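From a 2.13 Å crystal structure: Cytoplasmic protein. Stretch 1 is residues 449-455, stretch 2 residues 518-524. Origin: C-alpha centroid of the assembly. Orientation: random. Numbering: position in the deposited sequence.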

# COMPACT_ATOMS: atom_id res chain seq x y z
N SER A 449 -5.88 2.68 -12.33
CA SER A 449 -4.48 2.67 -11.92
C SER A 449 -4.41 2.97 -10.43
O SER A 449 -5.10 3.87 -9.94
CB SER A 449 -3.70 3.71 -12.72
OG SER A 449 -2.32 3.64 -12.42
N SER A 450 -3.61 2.21 -9.69
CA SER A 450 -3.57 2.30 -8.23
C SER A 450 -2.14 2.39 -7.72
O SER A 450 -1.71 1.58 -6.89
CB SER A 450 -4.30 1.12 -7.60
OG SER A 450 -3.70 -0.13 -7.93
N PRO A 451 -1.38 3.40 -8.14
CA PRO A 451 -0.03 3.58 -7.59
C PRO A 451 -0.09 4.00 -6.13
O PRO A 451 -1.10 4.50 -5.62
CB PRO A 451 0.56 4.69 -8.46
CG PRO A 451 -0.65 5.56 -8.77
CD PRO A 451 -1.81 4.56 -8.94
N HIS A 452 1.03 3.80 -5.44
CA HIS A 452 1.24 4.37 -4.12
C HIS A 452 2.14 5.59 -4.23
O HIS A 452 2.94 5.72 -5.16
CB HIS A 452 1.86 3.34 -3.17
CG HIS A 452 1.03 2.10 -3.01
ND1 HIS A 452 1.47 1.01 -2.29
CD2 HIS A 452 -0.19 1.77 -3.48
CE1 HIS A 452 0.55 0.06 -2.33
NE2 HIS A 452 -0.47 0.50 -3.04
N PHE A 453 1.97 6.52 -3.29
CA PHE A 453 2.87 7.66 -3.21
C PHE A 453 3.10 8.03 -1.75
O PHE A 453 2.14 8.21 -1.00
CB PHE A 453 2.34 8.89 -3.94
CG PHE A 453 3.24 10.08 -3.79
CD1 PHE A 453 4.29 10.27 -4.66
CD2 PHE A 453 3.06 10.98 -2.76
CE1 PHE A 453 5.14 11.35 -4.52
CE2 PHE A 453 3.91 12.06 -2.62
CZ PHE A 453 4.96 12.24 -3.50
N TYR A 454 4.36 8.19 -1.38
CA TYR A 454 4.74 8.68 -0.07
C TYR A 454 5.70 9.84 -0.23
O TYR A 454 6.59 9.81 -1.09
CB TYR A 454 5.40 7.59 0.78
CG TYR A 454 4.42 6.56 1.28
CD1 TYR A 454 3.74 6.74 2.47
CD2 TYR A 454 4.17 5.40 0.55
CE1 TYR A 454 2.83 5.80 2.93
CE2 TYR A 454 3.27 4.46 1.00
CZ TYR A 454 2.61 4.67 2.19
OH TYR A 454 1.72 3.72 2.66
N ASP A 455 5.51 10.88 0.59
CA ASP A 455 6.54 11.88 0.85
C ASP A 455 7.71 11.16 1.52
O ASP A 455 7.76 11.05 2.76
CB ASP A 455 5.96 13.00 1.71
CG ASP A 455 7.00 14.05 2.09
OD1 ASP A 455 8.20 13.90 1.78
OD2 ASP A 455 6.58 15.03 2.74
N LEU A 518 -6.30 6.05 -8.66
CA LEU A 518 -6.56 6.06 -7.23
C LEU A 518 -5.24 5.81 -6.52
O LEU A 518 -4.56 4.83 -6.82
CB LEU A 518 -7.60 5.02 -6.86
CG LEU A 518 -8.09 4.92 -5.41
CD1 LEU A 518 -9.42 4.17 -5.35
CD2 LEU A 518 -7.07 4.21 -4.56
N VAL A 519 -4.88 6.70 -5.60
CA VAL A 519 -3.62 6.55 -4.88
C VAL A 519 -3.88 5.56 -3.75
O VAL A 519 -4.42 5.91 -2.70
CB VAL A 519 -3.09 7.89 -4.35
CG1 VAL A 519 -1.79 7.66 -3.61
CG2 VAL A 519 -2.90 8.88 -5.50
N GLY A 520 -3.49 4.30 -3.98
CA GLY A 520 -3.88 3.23 -3.07
C GLY A 520 -3.28 3.33 -1.69
O GLY A 520 -3.83 2.77 -0.74
N GLU A 521 -2.13 3.98 -1.56
CA GLU A 521 -1.53 4.27 -0.27
C GLU A 521 -0.90 5.65 -0.29
O GLU A 521 -0.20 6.00 -1.24
CB GLU A 521 -0.45 3.25 0.11
CG GLU A 521 -0.91 1.83 0.28
CD GLU A 521 0.20 0.94 0.84
OE1 GLU A 521 1.20 1.48 1.38
OE2 GLU A 521 0.08 -0.30 0.72
N ILE A 522 -1.13 6.41 0.78
CA ILE A 522 -0.47 7.69 1.00
C ILE A 522 -0.62 8.01 2.47
O ILE A 522 -1.65 7.70 3.08
CB ILE A 522 -1.06 8.80 0.09
CG1 ILE A 522 -0.37 10.15 0.35
CG2 ILE A 522 -2.56 8.94 0.28
CD1 ILE A 522 -0.58 11.16 -0.76
N GLY A 523 0.43 8.58 3.07
CA GLY A 523 0.39 8.88 4.49
C GLY A 523 1.69 9.45 5.00
O GLY A 523 2.65 9.64 4.25
N ILE A 524 1.71 9.70 6.31
CA ILE A 524 2.87 10.31 6.98
C ILE A 524 3.08 9.65 8.33
O ILE A 524 2.15 9.05 8.90
CB ILE A 524 2.70 11.84 7.18
CG1 ILE A 524 1.43 12.13 7.99
CG2 ILE A 524 2.61 12.56 5.84
CD1 ILE A 524 1.66 12.46 9.46
O HOH W 1 3.01 11.02 2.01
O HOH W 2 5.45 10.57 4.44

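The two stretches run side by side in nearly the same direction, their end-to-end vectors 12° apart, and bury 556 Å² between them. Three backbone hydrogen bonds pin the stretches together: Leu 518 N to Ser 449 O (2.8 Å), Gly 520 N to Pro 451 O (2.9 Å) and Phe 453 N to Glu 521 O (3.0 Å). Pro 451, which has no amide hydrogen, takes part through its carbonyl.

Glu 521 is the residue most covered by the other stretch (87 Å²). Its CA-to-CB bond points toward stretch 1, and with chi1 m and chi2 t the side chain runs over the His 452 ring and brings OE1 to Tyr 454 OH. Glu 521 CG lies over one face of the imidazole, 3.5 Å from the centroid of the His 452 ring and 10° off its normal, so the aliphatic part of the glutamate packs on the ring while its carboxylate continues to polar partners. Tyr 454 OH donates to Glu 521 OE1 at 2.6 Å, a short bond that satisfies the phenol; both carboxylate oxygens have further partners elsewhere in the structure. His 452 and Tyr 454 both leave the backbone sideways, and with chi1 in m (-58° and -73°) their ring ends come nearer stretch 2.

At Gly 520 the chain turns a corner, and the absence of a side chain matters: an ideal CB would lie a tight 3.3 Å from His 452 CD2.

Phe 453, with chi1 t, makes apolar contacts instead. Phe 453 CB lies 4.3 Å from Val 519 CG1, and Ile 522 CD1 approaches the ring edge, 4.2 Å from Phe 453 CD2. Chi1 t sets Val 519 CG1, and chi1 and chi2, both t, set Ile 522 CD1, within reach of Phe 453, although both CA-to-CB bonds point away overall.

Beyond Tyr 454, two waters link Gly 523 O to Asp 455 N and O.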